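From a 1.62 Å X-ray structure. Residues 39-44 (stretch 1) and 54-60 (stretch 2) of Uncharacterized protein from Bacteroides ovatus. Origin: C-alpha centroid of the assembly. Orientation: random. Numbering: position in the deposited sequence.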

# COMPACT_ATOMS: atom_id res chain seq x y z
N GLY A 39 8.25 4.80 -12.46
CA GLY A 39 8.18 3.36 -12.54
C GLY A 39 7.34 2.60 -11.53
O GLY A 39 7.27 1.38 -11.61
N PHE A 40 6.68 3.28 -10.58
CA PHE A 40 5.89 2.59 -9.55
C PHE A 40 4.45 3.08 -9.50
O PHE A 40 4.22 4.28 -9.65
N THR A 41 3.52 2.17 -9.30
CA THR A 41 2.12 2.54 -9.08
C THR A 41 1.91 3.00 -7.67
O THR A 41 2.41 2.41 -6.74
N LYS A 42 1.20 4.12 -7.54
CA LYS A 42 0.92 4.73 -6.26
C LYS A 42 -0.58 4.98 -6.04
O LYS A 42 -1.33 5.23 -7.00
N ASN A 43 -0.99 4.86 -4.77
CA ASN A 43 -2.32 5.30 -4.32
C ASN A 43 -2.08 6.21 -3.16
O ASN A 43 -1.52 5.81 -2.11
N VAL A 44 -2.49 7.47 -3.34
CA VAL A 44 -2.21 8.50 -2.35
C VAL A 44 -3.54 9.01 -1.84
O VAL A 44 -4.38 9.47 -2.64
N MSE A 54 -2.10 8.95 3.79
CA MSE A 54 -1.22 7.75 3.50
C MSE A 54 -0.88 7.66 2.05
O MSE A 54 -1.68 8.06 1.17
N THR A 55 0.27 7.02 1.77
CA THR A 55 0.63 6.68 0.45
C THR A 55 1.01 5.20 0.42
O THR A 55 1.78 4.74 1.27
N LEU A 56 0.50 4.52 -0.58
CA LEU A 56 0.80 3.11 -0.82
C LEU A 56 1.51 2.99 -2.16
O LEU A 56 0.98 3.42 -3.21
N THR A 57 2.72 2.41 -2.14
CA THR A 57 3.51 2.27 -3.33
C THR A 57 3.69 0.77 -3.63
O THR A 57 4.08 0.01 -2.76
N ASP A 58 3.36 0.39 -4.85
CA ASP A 58 3.46 -1.00 -5.25
C ASP A 58 4.89 -1.31 -5.67
O ASP A 58 5.32 -0.95 -6.78
N LEU A 59 5.60 -2.01 -4.80
CA LEU A 59 6.98 -2.41 -5.04
C LEU A 59 7.12 -3.72 -5.80
O LEU A 59 8.17 -3.97 -6.36
N VAL A 60 6.03 -4.50 -5.85
CA VAL A 60 5.87 -5.69 -6.74
C VAL A 60 6.63 -6.92 -6.21
O VAL A 60 6.04 -7.99 -6.05

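The contact between residues 39-44 and 54-60 is a pairing of two neighbouring antiparallel β-strands, in which backbone hydrogen bonds set the register and side chains are sorted alternately onto the two faces of the sheet, several of them meeting a partner across the strands. Strands 40-44 and 54-58 run at 164° to each other, and about 500 Å² of surface is buried between the stretches. The register is fixed most clearly at Asn 43 and Leu 56, whose main chains bond reciprocally: Asn 43 N donates to Leu 56 O at 2.9 Å, and Leu 56 N to Asn 43 O at 2.8 Å.

The general principle is that residues paired in register send their side chains to the same face. Lys 42, Thr 57, Val 44 and Thr 55 share one face. Lys 42 leaves its backbone with chi1 m, but chi2 and chi4, at -134° and -130°, lie between wells; the chain reaches across so that Lys 42 NZ donates a hydrogen bond to Thr 57 OG1 at 2.7 Å. Thr 57, also m, turns its methyl the other way along the strand, and Thr 57 CG2 lies 3.7 Å from Phe 40 CB. Further along, Val 44 (t) meets Thr 55 (m), with Val 44 CG1 3.6 Å from Thr 55 OG1; that hydroxyl finds its hydrogen bond just outside these stretches.

The other face carries Thr 41, Asn 43, Leu 56 and Asp 58, all m at chi1, and here water extends the polar network. One water accepts from Asn 43 ND2 (2.8 Å) and donates to both Leu 56 O (2.9 Å) and Asp 58 OD1 (2.7 Å), tying an amide and a carboxylate that do not bond directly. The amide oxygen, Asn 43 OD1, is satisfied elsewhere in the structure. Asp 58 also packs against its neighbour, Asp 58 OD2 approaching Thr 41 CB to 3.2 Å.

At the end of the pairing, Asp 58 N still donates to Thr 41 O, at 2.9 Å and nearly linear, whereas a second water links the return path, accepting from Thr 41 N at 3.0 Å and donating to Asp 58 O at 2.6 Å. Phe 40, m with chi2 -86°, points toward the other stretch and covers this end: its ring edge meets Asp 58 O, 3.5 Å from Phe 40 CD1. Leu 59 starts away from the contact, yet its m,t rotamer brings Leu 59 CD2 to 4.1 Å from Phe 40 CE1, an apolar contact made from just past the end of strand 54-58.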

# COMPACT_ATOMS: atom_id res chain seq x y z
CB PHE A 40 6.50 2.79 -8.13
CG PHE A 40 7.90 2.25 -7.97
CD1 PHE A 40 8.11 0.93 -7.62
CD2 PHE A 40 9.00 3.05 -8.23
CE1 PHE A 40 9.40 0.41 -7.50
CE2 PHE A 40 10.30 2.55 -8.12
CZ PHE A 40 10.49 1.23 -7.73
CB THR A 41 1.17 1.39 -9.38
OG1 THR A 41 1.28 1.10 -10.76
CG2 THR A 41 -0.28 1.76 -9.07
CB LYS A 42 1.61 6.08 -6.19
CG LYS A 42 3.12 6.08 -6.43
CD LYS A 42 3.83 6.90 -5.42
CE LYS A 42 5.33 6.72 -5.51
NZ LYS A 42 5.89 6.41 -4.18
CB ASN A 43 -3.18 4.10 -3.94
CG ASN A 43 -3.60 3.31 -5.13
OD1 ASN A 43 -4.57 3.70 -5.81
ND2 ASN A 43 -2.91 2.23 -5.40
CB VAL A 44 -1.36 9.66 -2.95
CG1 VAL A 44 -1.04 10.74 -1.89
CG2 VAL A 44 -0.07 9.13 -3.59
CB MSE A 54 -1.79 6.43 4.05
CG MSE A 54 -3.07 6.03 3.43
SE MSE A 54 -3.66 4.26 4.15
CE MSE A 54 -5.12 4.02 3.02
CB THR A 55 1.84 7.51 0.01
OG1 THR A 55 1.45 8.88 -0.12
CG2 THR A 55 2.39 7.02 -1.33
CB LEU A 56 -0.44 2.27 -0.78
CG LEU A 56 -1.14 2.24 0.55
CD1 LEU A 56 -2.14 3.37 0.73
CD2 LEU A 56 -1.84 0.92 0.77
CB THR A 57 4.92 2.87 -3.19
OG1 THR A 57 4.83 4.27 -2.83
CG2 THR A 57 5.72 2.77 -4.47
CB ASP A 58 2.57 -1.24 -6.46
CG ASP A 58 1.07 -1.00 -6.18
OD1 ASP A 58 0.64 -1.09 -5.04
OD2 ASP A 58 0.32 -0.74 -7.15
CB LEU A 59 7.72 -2.51 -3.70
CG LEU A 59 7.81 -1.26 -2.82
CD1 LEU A 59 8.57 -1.53 -1.53
CD2 LEU A 59 8.47 -0.14 -3.57
CB VAL A 60 6.26 -5.42 -8.20
CG1 VAL A 60 5.99 -6.66 -9.07
CG2 VAL A 60 5.54 -4.20 -8.76
O HOH W 1 4.54 -0.67 -9.29
O HOH W 2 -0.53 1.19 -4.32